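Local structure of periplasmic binding protein (Roseiflexus sp. RS-1, 5GJ3) at residues H144-Y149 against D200-L205; Q156-R161 against K187-E192; G214-L219 against R231-I236. The protein binds heme in the periplasm, here two heme groups at once, and probably hands it on to a transporter for import into the cell. All coordinates share one frame; numbering follows the deposited sequence.

Contact 1 of 3, residues H144-Y149 against D200-L205; sequences HVLFLY and DVLLVL. With ZN (zinc ion), chain E; HEM (protoporphyrin IX containing Fe), chain C.
Residues 144-149, part of strand 144-151, run alongside residues 201-205 in the same direction, 4.7 Å between their axes at the closest point, with Val145 level with Val201, Leu146 with Leu202 and Phe147 with Leu203. The central bonds alternate between the strands: Leu146 N gives its hydrogen to Val201 O, Leu203 N to Leu146 O at 2.8 Å, and Leu148 N to Leu203 O. At the start of the pair His144 O accepts two N-H groups, those of Asp200 and Val201. Asp200 adds a side-chain bond, its OD2 taking the His144 N-H on the anti lone pair at 2.9 Å, while OD1 is held by Arg269 and Ser268. Beyond Val204 the strands part, and a water bridges Leu148 O and Leu205 N.

These are inner strands, parallel to each other, of the mixed sheet in one lobe of a periplasmic binding protein. The valines, beta-branched, suit extended strands, and the leucines and Phe147 fill the buried faces. Val145, Phe147, Val201 and Leu203 share one face, where helix 164-171 packs on Val145, Phe147 and Leu203. Phe147 has CG anti to its backbone N (chi1 178°), and its ring turns an edge to Leu203 CG and to Leu205 CD2, the latter 3.8 Å from CE1. On the other face Leu148 CD1 rests 4.0 Å from Leu202 CD2, their side chains crossing at a slant.

Both ends of segment 144-149 carry metal ligands. His144 NE2 binds a zinc ion, which Asp180 also coordinates, and ND1 donates to a water. At the other end Tyr149 OH binds the heme iron at 2.1 Å, with Arg151 weakly bonded to the same oxygen, and Leu205 CD1 lies 3.8 Å from heme methyl CMB.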
loop_
_atom_site.group_PDB
_atom_site.type_symbol
_atom_site.label_atom_id
_atom_site.label_comp_id
_atom_site.label_asym_id
_atom_site.label_seq_id
_atom_site.Cartn_x
_atom_site.Cartn_y
_atom_site.Cartn_z
ATOM N N HIS A 144 -9.656 -1.516 -18.911
ATOM C CA HIS A 144 -10.456 -1.779 -17.698
ATOM C C HIS A 144 -9.704 -2.704 -16.705
ATOM O O HIS A 144 -9.251 -3.806 -17.066
ATOM C CB HIS A 144 -11.842 -2.354 -18.051
ATOM C CG HIS A 144 -12.865 -1.286 -18.315
ATOM N ND1 HIS A 144 -12.733 -0.383 -19.345
ATOM C CD2 HIS A 144 -13.984 -0.926 -17.642
ATOM C CE1 HIS A 144 -13.734 0.478 -19.318
ATOM N NE2 HIS A 144 -14.512 0.166 -18.298
ATOM N N VAL A 145 -9.552 -2.231 -15.462
ATOM C CA VAL A 145 -8.667 -2.943 -14.516
ATOM C C VAL A 145 -9.516 -3.370 -13.287
ATOM O O VAL A 145 -10.249 -2.548 -12.743
ATOM C CB VAL A 145 -7.485 -2.037 -14.063
ATOM C CG1 VAL A 145 -6.581 -2.777 -13.100
ATOM C CG2 VAL A 145 -6.646 -1.578 -15.274
ATOM N N LEU A 146 -9.441 -4.632 -12.872
ATOM C CA LEU A 146 -10.160 -5.027 -11.651
ATOM C C LEU A 146 -9.155 -5.463 -10.569
ATOM O O LEU A 146 -8.347 -6.373 -10.792
ATOM C CB LEU A 146 -11.126 -6.168 -11.964
ATOM C CG LEU A 146 -12.102 -6.549 -10.874
ATOM C CD1 LEU A 146 -13.142 -5.435 -10.608
ATOM C CD2 LEU A 146 -12.767 -7.888 -11.275
ATOM N N PHE A 147 -9.185 -4.803 -9.418
ATOM C CA PHE A 147 -8.377 -5.248 -8.292
ATOM C C PHE A 147 -9.147 -6.249 -7.411
ATOM O O PHE A 147 -10.272 -5.942 -6.963
ATOM C CB PHE A 147 -7.953 -4.060 -7.414
ATOM C CG PHE A 147 -7.155 -4.478 -6.204
ATOM C CD1 PHE A 147 -5.804 -4.716 -6.316
ATOM C CD2 PHE A 147 -7.782 -4.697 -4.967
ATOM C CE1 PHE A 147 -5.069 -5.146 -5.206
ATOM C CE2 PHE A 147 -7.066 -5.116 -3.858
ATOM C CZ PHE A 147 -5.700 -5.324 -3.978
ATOM N N LEU A 148 -8.553 -7.412 -7.147
ATOM C CA LEU A 148 -9.195 -8.441 -6.308
ATOM C C LEU A 148 -8.349 -8.608 -5.068
ATOM O O LEU A 148 -7.122 -8.813 -5.146
ATOM C CB LEU A 148 -9.256 -9.817 -6.991
ATOM C CG LEU A 148 -10.079 -9.812 -8.294
ATOM C CD1 LEU A 148 -10.012 -11.133 -9.020
ATOM C CD2 LEU A 148 -11.531 -9.451 -7.993
ATOM N N TYR A 149 -8.992 -8.434 -3.944
ATOM C CA TYR A 149 -8.433 -8.832 -2.682
ATOM C C TYR A 149 -8.840 -10.318 -2.470
ATOM O O TYR A 149 -10.027 -10.642 -2.508
ATOM C CB TYR A 149 -9.004 -7.939 -1.592
ATOM C CG TYR A 149 -8.578 -8.406 -0.222
ATOM C CD1 TYR A 149 -7.313 -8.073 0.285
ATOM C CD2 TYR A 149 -9.431 -9.229 0.570
ATOM C CE1 TYR A 149 -6.892 -8.527 1.555
ATOM C CE2 TYR A 149 -9.019 -9.694 1.833
ATOM C CZ TYR A 149 -7.760 -9.325 2.342
ATOM O OH TYR A 149 -7.331 -9.757 3.605
ATOM N N ASP A 200 -9.815 -6.153 -18.625
ATOM C CA ASP A 200 -8.668 -6.365 -19.491
ATOM C C ASP A 200 -7.446 -6.788 -18.678
ATOM O O ASP A 200 -6.560 -7.503 -19.185
ATOM C CB ASP A 200 -8.318 -5.026 -20.202
ATOM C CG ASP A 200 -9.402 -4.590 -21.183
ATOM O OD1 ASP A 200 -9.692 -5.420 -22.095
ATOM O OD2 ASP A 200 -9.950 -3.456 -21.057
ATOM N N VAL A 201 -7.386 -6.299 -17.440
ATOM C CA VAL A 201 -6.289 -6.599 -16.484
ATOM C C VAL A 201 -6.877 -7.034 -15.146
ATOM O O VAL A 201 -7.763 -6.394 -14.632
ATOM C CB VAL A 201 -5.364 -5.347 -16.282
ATOM C CG1 VAL A 201 -4.184 -5.655 -15.306
ATOM C CG2 VAL A 201 -4.855 -4.859 -17.653
ATOM N N LEU A 202 -6.372 -8.130 -14.591
ATOM C CA LEU A 202 -6.633 -8.474 -13.200
ATOM C C LEU A 202 -5.441 -8.057 -12.313
ATOM O O LEU A 202 -4.300 -8.510 -12.505
ATOM C CB LEU A 202 -6.903 -9.982 -13.066
ATOM C CG LEU A 202 -8.254 -10.374 -13.692
ATOM C CD1 LEU A 202 -8.290 -11.856 -13.983
ATOM C CD2 LEU A 202 -9.415 -9.990 -12.779
ATOM N N LEU A 203 -5.713 -7.178 -11.366
ATOM C CA LEU A 203 -4.673 -6.715 -10.444
ATOM C C LEU A 203 -4.887 -7.377 -9.073
ATOM O O LEU A 203 -5.952 -7.275 -8.489
ATOM C CB LEU A 203 -4.697 -5.178 -10.352
ATOM C CG LEU A 203 -3.680 -4.446 -9.463
ATOM C CD1 LEU A 203 -2.261 -4.702 -9.910
ATOM C CD2 LEU A 203 -3.940 -2.943 -9.429
ATOM N N VAL A 204 -3.875 -8.096 -8.593
ATOM C CA VAL A 204 -3.972 -8.825 -7.323
ATOM C C VAL A 204 -2.721 -8.619 -6.430
ATOM O O VAL A 204 -1.699 -8.101 -6.876
ATOM C CB VAL A 204 -4.091 -10.342 -7.573
ATOM C CG1 VAL A 204 -5.385 -10.631 -8.357
ATOM C CG2 VAL A 204 -2.840 -10.877 -8.292
ATOM N N LEU A 205 -2.804 -9.060 -5.194
ATOM C CA LEU A 205 -1.588 -9.071 -4.340
ATOM C C LEU A 205 -0.814 -10.395 -4.489
ATOM O O LEU A 205 -1.434 -11.467 -4.745
ATOM C CB LEU A 205 -1.968 -8.813 -2.909
ATOM C CG LEU A 205 -2.751 -7.513 -2.749
ATOM C CD1 LEU A 205 -3.213 -7.346 -1.313
ATOM C CD2 LEU A 205 -1.987 -6.269 -3.211
HETATM ZN ZN ZN E . -16.286 0.913 -17.411
HETATM C CHA HEM C . -5.257 -11.501 6.533
HETATM C CHB HEM C . -3.603 -7.926 3.677
HETATM C CHC HEM C . -7.933 -5.622 3.869
HETATM C CHD HEM C . -9.470 -9.081 6.932
HETATM C C1A HEM C . -4.458 -10.692 5.767
HETATM C C2A HEM C . -3.068 -10.914 5.578
HETATM C C3A HEM C . -2.609 -9.901 4.781
HETATM C C4A HEM C . -3.709 -9.060 4.485
HETATM C CMA HEM C . -1.185 -9.707 4.262
HETATM C CAA HEM C . -2.246 -12.061 6.173
HETATM C CBA HEM C . -1.875 -13.142 5.142
HETATM C CGA HEM C . -3.031 -14.033 4.740
HETATM O O1A HEM C . -4.223 -13.719 4.934
HETATM O O2A HEM C . -2.819 -15.118 4.166
HETATM C C1B HEM C . -4.645 -6.986 3.498
HETATM C C2B HEM C . -4.492 -5.796 2.719
HETATM C C3B HEM C . -5.672 -5.123 2.772
HETATM C C4B HEM C . -6.595 -5.956 3.612
HETATM C CMB HEM C . -3.234 -5.378 1.995
HETATM C CAB HEM C . -6.025 -3.845 2.133
HETATM C CBB HEM C . -6.436 -3.869 0.888
HETATM C C1C HEM C . -8.740 -6.348 4.760
HETATM C C2C HEM C . -9.985 -5.920 5.254
HETATM C C3C HEM C . -10.442 -6.920 6.132
HETATM C C4C HEM C . -9.436 -7.936 6.154
HETATM C CMC HEM C . -10.662 -4.628 4.837
HETATM C CAC HEM C . -11.707 -7.019 6.927
HETATM C CBC HEM C . -12.816 -6.336 6.672
HETATM C C1D HEM C . -8.397 -9.971 7.060
HETATM C C2D HEM C . -8.493 -11.156 7.955
HETATM C C3D HEM C . -7.322 -11.846 7.839
HETATM C C4D HEM C . -6.530 -11.064 6.874
HETATM C CMD HEM C . -9.688 -11.481 8.821
HETATM C CAD HEM C . -6.893 -13.128 8.544
HETATM C CBD HEM C . -6.163 -12.942 9.901
HETATM C CGD HEM C . -5.634 -14.281 10.412
HETATM O O1D HEM C . -4.879 -14.405 11.422
HETATM O O2D HEM C . -5.942 -15.348 9.832
HETATM N NA HEM C . -4.865 -9.542 5.077
HETATM N NB HEM C . -5.903 -7.066 3.937
HETATM N NC HEM C . -8.418 -7.577 5.317
HETATM N ND HEM C . -7.250 -10.011 6.359
HETATM FE FE HEM C . -6.626 -8.627 5.173
HETATM O O HOH W 1 -11.281 -0.303 -21.474
HETATM O O HOH W 2 -4.938 -10.384 -4.065
#

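Contact 2 of 3, residues Q156-R161 against K187-E192; sequences QQVAGR and KPLSPE
The side chains of Val158 and Leu189 meet at about a right angle, Val158 CG2 lying 3.6 Å from Leu189 CD1. Leu189 has CG anti to its backbone N (chi1 -172°), and its CD1 branch meets the valine. CD2 faces Gln156, whose CB lies 3.9 Å from Leu189 CB as the two side chains cross at a slant. Gln157 diverges from this apolar side. Its chain bends at chi2 (-86°), and the amide folds back over the Lys187-Pro188 peptide, with OE1 3.4 Å from Pro188 CA and NE2 equally near the carbonyl carbon of Lys187. An alanine here would probably leave that peptide and the proline ring without their amide cover, opening a gap beside them.

Strand 155-159 lies between 144-151 and 186-188 in the mixed sheet, and the Gln157 side chain comes within about 7 Å of a bound heme at nearest atoms. Val158 and Lys187 form a hydrogen-bonded pair, and Leu189 N donates to Gln156 O at 2.8 Å from above the carbonyl plane. Pro188, lacking an N-H, suits the non-hydrogen-bonded place opposite Gln157. Ser190 is the N-cap of helix 191-197, its OG bonded to Val193 N.

The chemistry divides by side: Val158 and Leu189 continue inward onto Leu148 and Val194, the amide and proline lie on the more exposed side, and backbone bonds between the strands bear the polar part of the pairing.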
loop_
_atom_site.group_PDB
_atom_site.type_symbol
_atom_site.label_atom_id
_atom_site.label_comp_id
_atom_site.label_asym_id
_atom_site.label_seq_id
_atom_site.Cartn_x
_atom_site.Cartn_y
_atom_site.Cartn_z
ATOM N N GLN A 156 -13.145 -13.210 -1.585
ATOM C CA GLN A 156 -12.934 -12.558 -2.884
ATOM C C GLN A 156 -13.667 -11.236 -2.897
ATOM O O GLN A 156 -14.907 -11.189 -2.924
ATOM C CB GLN A 156 -13.396 -13.469 -4.032
ATOM C CG GLN A 156 -12.513 -14.704 -4.153
ATOM C CD GLN A 156 -13.237 -15.937 -4.595
ATOM O OE1 GLN A 156 -12.896 -17.039 -4.171
ATOM N NE2 GLN A 156 -14.190 -15.783 -5.495
ATOM N N GLN A 157 -12.886 -10.163 -2.838
ATOM C CA GLN A 157 -13.406 -8.815 -2.706
ATOM C C GLN A 157 -12.796 -7.925 -3.794
ATOM O O GLN A 157 -11.671 -8.142 -4.236
ATOM C CB GLN A 157 -13.086 -8.223 -1.327
ATOM C CG GLN A 157 -13.612 -9.039 -0.144
ATOM C CD GLN A 157 -15.044 -8.695 0.229
ATOM O OE1 GLN A 157 -15.903 -9.574 0.299
ATOM N NE2 GLN A 157 -15.309 -7.419 0.458
ATOM N N VAL A 158 -13.567 -6.936 -4.211
ATOM C CA VAL A 158 -13.201 -6.056 -5.300
ATOM C C VAL A 158 -13.095 -4.685 -4.651
ATOM O O VAL A 158 -13.899 -4.371 -3.764
ATOM C CB VAL A 158 -14.336 -6.055 -6.367
ATOM C CG1 VAL A 158 -14.214 -4.868 -7.297
ATOM C CG2 VAL A 158 -14.341 -7.349 -7.156
ATOM N N ALA A 159 -12.140 -3.870 -5.089
ATOM C CA ALA A 159 -11.994 -2.487 -4.577
ATOM C C ALA A 159 -12.537 -1.435 -5.553
ATOM O O ALA A 159 -12.133 -1.375 -6.739
ATOM C CB ALA A 159 -10.521 -2.201 -4.260
ATOM N N GLY A 160 -13.426 -0.586 -5.064
ATOM C CA GLY A 160 -13.968 0.488 -5.867
ATOM C C GLY A 160 -13.360 1.818 -5.432
ATOM O O GLY A 160 -12.168 1.880 -5.049
ATOM N N ARG A 161 -14.173 2.870 -5.499
ATOM C CA ARG A 161 -13.709 4.236 -5.214
ATOM C C ARG A 161 -13.454 4.468 -3.724
ATOM O O ARG A 161 -13.851 3.631 -2.874
ATOM C CB ARG A 161 -14.640 5.295 -5.834
ATOM C CG ARG A 161 -14.619 5.210 -7.352
ATOM C CD ARG A 161 -14.992 6.492 -8.089
ATOM N NE ARG A 161 -15.398 6.199 -9.475
ATOM C CZ ARG A 161 -15.968 7.073 -10.314
ATOM N NH1 ARG A 161 -16.199 8.330 -9.940
ATOM N NH2 ARG A 161 -16.306 6.689 -11.541
ATOM N N LYS A 187 -16.094 -4.617 -1.798
ATOM C CA LYS A 187 -17.332 -5.417 -1.921
ATOM C C LYS A 187 -17.052 -6.805 -2.447
ATOM O O LYS A 187 -16.073 -6.997 -3.174
ATOM C CB LYS A 187 -18.351 -4.700 -2.801
ATOM C CG LYS A 187 -18.778 -3.354 -2.222
ATOM C CD LYS A 187 -19.685 -3.481 -0.987
ATOM C CE LYS A 187 -20.342 -2.152 -0.604
ATOM N NZ LYS A 187 -19.378 -1.125 -0.075
ATOM N N PRO A 188 -17.905 -7.791 -2.080
ATOM C CA PRO A 188 -17.686 -9.147 -2.584
ATOM C C PRO A 188 -17.701 -9.263 -4.119
ATOM O O PRO A 188 -18.482 -8.589 -4.783
ATOM C CB PRO A 188 -18.839 -9.992 -1.934
ATOM C CG PRO A 188 -19.740 -9.022 -1.235
ATOM C CD PRO A 188 -18.998 -7.720 -1.070
ATOM N N LEU A 189 -16.797 -10.083 -4.644
ATOM C CA LEU A 189 -16.854 -10.532 -6.021
ATOM C C LEU A 189 -18.136 -11.378 -6.222
ATOM O O LEU A 189 -18.555 -12.112 -5.316
ATOM C CB LEU A 189 -15.598 -11.342 -6.373
ATOM C CG LEU A 189 -15.402 -11.735 -7.854
ATOM C CD1 LEU A 189 -15.267 -10.494 -8.731
ATOM C CD2 LEU A 189 -14.191 -12.634 -8.050
ATOM N N SER A 190 -18.779 -11.230 -7.383
ATOM C CA SER A 190 -19.994 -11.990 -7.730
ATOM C C SER A 190 -20.067 -12.185 -9.246
ATOM O O SER A 190 -19.448 -11.404 -9.998
ATOM C CB SER A 190 -21.254 -11.259 -7.229
ATOM O OG SER A 190 -21.604 -10.185 -8.080
ATOM N N PRO A 191 -20.824 -13.209 -9.706
ATOM C CA PRO A 191 -21.108 -13.342 -11.145
ATOM C C PRO A 191 -21.486 -12.001 -11.820
ATOM O O PRO A 191 -20.971 -11.670 -12.902
ATOM C CB PRO A 191 -22.294 -14.328 -11.174
ATOM C CG PRO A 191 -22.054 -15.196 -9.961
ATOM C CD PRO A 191 -21.477 -14.279 -8.908
ATOM N N GLU A 192 -22.340 -11.234 -11.164
ATOM C CA GLU A 192 -22.815 -9.951 -11.656
ATOM C C GLU A 192 -21.689 -8.932 -11.819
ATOM O O GLU A 192 -21.644 -8.209 -12.830
ATOM C CB GLU A 192 -23.864 -9.373 -10.705
ATOM C CG GLU A 192 -25.172 -10.161 -10.627
ATOM C CD GLU A 192 -25.100 -11.454 -9.798
ATOM O OE1 GLU A 192 -24.053 -11.767 -9.179
ATOM O OE2 GLU A 192 -26.124 -12.177 -9.762
#

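Contact 3 of 3, residues G214-L219 against R231-I236; sequences GVDGLL and RQRRII
Asp216 and Arg233 form a salt bridge, with Arg233 NH1 2.8 Å from Asp216 OD1 and NH2 adding a weak bond to the same oxygen. That oxygen lies near the guanidinium plane, whereas NH1 approaches from above the carboxylate plane; the two planes are 66° apart. One face of the guanidinium is covered by Val215 CG1, 3.4 Å from NH1 and offset toward the rim, so a branched apolar residue packs against the flat cation. The arginine chain bends at chi3 (76°), which sets NE; nearer the backbone, Arg233 CG lies 4.0 Å from Leu219 CD1.

Deeper in, Ile235 CG1 lies 3.9 Å from Val215 CG2 as the two side chains run by one another in opposite directions, and Ile235 CD1 meets Leu218 CD2 tip to tip at 3.8 Å.

The backbone around Arg233 is consistent with this placing: Arg233 has positive phi in a Schellman motif following helix 228-232, and Arg234 centres an inverse gamma turn leading into strand 235-238. The Arg234 guanidinium bonds to Gln232 OE1 and forms a salt bridge with Asp263 of helix 250-267. Helix 214-218 packs beside strand 235-238, whose Ile235 also touches Leu202 and Val204 of the adjoining strand 201-205.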
loop_
_atom_site.group_PDB
_atom_site.type_symbol
_atom_site.label_atom_id
_atom_site.label_comp_id
_atom_site.label_asym_id
_atom_site.label_seq_id
_atom_site.Cartn_x
_atom_site.Cartn_y
_atom_site.Cartn_z
ATOM N N GLY A 214 -1.948 -19.640 -7.377
ATOM C CA GLY A 214 -1.281 -19.038 -8.541
ATOM C C GLY A 214 -2.280 -18.733 -9.650
ATOM O O GLY A 214 -3.479 -18.822 -9.409
ATOM N N VAL A 215 -1.792 -18.351 -10.843
ATOM C CA VAL A 215 -2.644 -17.991 -11.986
ATOM C C VAL A 215 -3.618 -19.137 -12.343
ATOM O O VAL A 215 -4.821 -18.919 -12.568
ATOM C CB VAL A 215 -1.812 -17.533 -13.215
ATOM C CG1 VAL A 215 -2.712 -17.293 -14.416
ATOM C CG2 VAL A 215 -1.039 -16.234 -12.910
ATOM N N ASP A 216 -3.098 -20.368 -12.349
ATOM C CA ASP A 216 -3.938 -21.546 -12.591
ATOM C C ASP A 216 -5.119 -21.633 -11.621
ATOM O O ASP A 216 -6.264 -21.770 -12.067
ATOM C CB ASP A 216 -3.111 -22.835 -12.620
ATOM C CG ASP A 216 -2.237 -22.941 -13.878
ATOM O OD1 ASP A 216 -2.466 -22.202 -14.867
ATOM O OD2 ASP A 216 -1.323 -23.789 -13.888
ATOM N N GLY A 217 -4.887 -21.471 -10.323
ATOM C CA GLY A 217 -6.025 -21.433 -9.389
ATOM C C GLY A 217 -6.944 -20.220 -9.577
ATOM O O GLY A 217 -8.171 -20.340 -9.567
ATOM N N LEU A 218 -6.367 -19.031 -9.746
ATOM C CA LEU A 218 -7.191 -17.809 -9.876
ATOM C C LEU A 218 -8.228 -17.962 -11.008
ATOM O O LEU A 218 -9.398 -17.629 -10.867
ATOM C CB LEU A 218 -6.279 -16.576 -10.153
ATOM C CG LEU A 218 -6.955 -15.225 -10.480
ATOM C CD1 LEU A 218 -7.626 -14.728 -9.219
ATOM C CD2 LEU A 218 -5.969 -14.170 -10.975
ATOM N N LEU A 219 -7.777 -18.482 -12.134
ATOM C CA LEU A 219 -8.641 -18.606 -13.303
ATOM C C LEU A 219 -9.647 -19.752 -13.208
ATOM O O LEU A 219 -10.479 -19.914 -14.117
ATOM C CB LEU A 219 -7.806 -18.714 -14.588
ATOM C CG LEU A 219 -6.991 -17.425 -14.752
ATOM C CD1 LEU A 219 -6.223 -17.427 -16.059
ATOM C CD2 LEU A 219 -7.915 -16.208 -14.630
ATOM N N ARG A 231 -8.486 -14.566 -20.535
ATOM C CA ARG A 231 -8.115 -15.158 -21.823
ATOM C C ARG A 231 -6.656 -14.969 -22.231
ATOM O O ARG A 231 -6.098 -15.833 -22.912
ATOM C CB ARG A 231 -8.996 -14.602 -22.954
ATOM C CG ARG A 231 -10.463 -14.994 -22.875
ATOM C CD ARG A 231 -11.256 -14.104 -23.847
ATOM N NE ARG A 231 -12.677 -14.468 -23.886
ATOM C CZ ARG A 231 -13.690 -13.592 -23.999
ATOM N NH1 ARG A 231 -13.453 -12.258 -24.068
ATOM N NH2 ARG A 231 -14.945 -14.055 -24.008
ATOM N N GLN A 232 -6.080 -13.809 -21.925
ATOM C CA GLN A 232 -4.676 -13.541 -22.235
ATOM C C GLN A 232 -3.752 -13.748 -21.018
ATOM O O GLN A 232 -2.562 -13.435 -21.080
ATOM C CB GLN A 232 -4.526 -12.109 -22.801
ATOM C CG GLN A 232 -5.332 -11.859 -24.069
ATOM C CD GLN A 232 -4.948 -10.554 -24.769
ATOM O OE1 GLN A 232 -4.339 -9.668 -24.160
ATOM N NE2 GLN A 232 -5.306 -10.426 -26.063
ATOM N N ARG A 233 -4.304 -14.286 -19.935
ATOM C CA ARG A 233 -3.595 -14.454 -18.664
ATOM C C ARG A 233 -2.938 -13.134 -18.197
ATOM O O ARG A 233 -1.809 -13.127 -17.725
ATOM C CB ARG A 233 -2.609 -15.653 -18.697
ATOM C CG ARG A 233 -3.330 -16.991 -18.855
ATOM C CD ARG A 233 -2.404 -18.180 -19.124
ATOM N NE ARG A 233 -1.678 -18.648 -17.929
ATOM C CZ ARG A 233 -2.093 -19.596 -17.077
ATOM N NH1 ARG A 233 -1.328 -19.935 -16.029
ATOM N NH2 ARG A 233 -3.265 -20.205 -17.248
ATOM N N ARG A 234 -3.662 -12.021 -18.316
ATOM C CA ARG A 234 -3.086 -10.722 -18.006
ATOM C C ARG A 234 -3.341 -10.431 -16.535
ATOM O O ARG A 234 -4.274 -9.718 -16.162
ATOM C CB ARG A 234 -3.716 -9.695 -18.903
ATOM C CG ARG A 234 -2.879 -8.477 -19.109
ATOM C CD ARG A 234 -3.541 -7.643 -20.173
ATOM N NE ARG A 234 -3.356 -8.067 -21.555
ATOM C CZ ARG A 234 -2.338 -7.681 -22.320
ATOM N NH1 ARG A 234 -1.337 -6.994 -21.807
ATOM N NH2 ARG A 234 -2.288 -8.006 -23.598
ATOM N N ILE A 235 -2.509 -11.043 -15.685
ATOM C CA ILE A 235 -2.623 -10.913 -14.241
ATOM C C ILE A 235 -1.366 -10.132 -13.846
ATOM O O ILE A 235 -0.270 -10.520 -14.253
ATOM C CB ILE A 235 -2.569 -12.281 -13.476
ATOM C CG1 ILE A 235 -3.504 -13.382 -14.052
ATOM C CG2 ILE A 235 -2.678 -12.097 -11.960
ATOM C CD1 ILE A 235 -4.896 -12.971 -14.430
ATOM N N ILE A 236 -1.527 -9.071 -13.047
ATOM C CA ILE A 236 -0.380 -8.311 -12.492
ATOM C C ILE A 236 -0.456 -8.597 -10.990
ATOM O O ILE A 236 -1.479 -8.351 -10.368
ATOM C CB ILE A 236 -0.560 -6.756 -12.644
ATOM C CG1 ILE A 236 -0.793 -6.297 -14.080
ATOM C CG2 ILE A 236 0.598 -5.980 -11.986
ATOM C CD1 ILE A 236 0.251 -6.770 -15.066
#

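Overall arrangement
From the N terminus, the chain reaches this lobe with strand 144-151 and turns back through strand 155-159. Contact 2 closes first, where 187-192 returns to pair with 156-161, and it is nested within the longer loop that contact 1 closes when 200-205 comes in beside 144-149. Contact 3 follows in series, closing a short loop between helix 214-218 and the entry to strand 235-238. All three reach one mixed sheet: strand 144-151 pairs with 155-159 on the side of contact 2, and 201-205 with 235-238 on the side of contact 3. Contacts 2 and 3 do not touch, their centres about 17 Å apart, and contact 1 joins them.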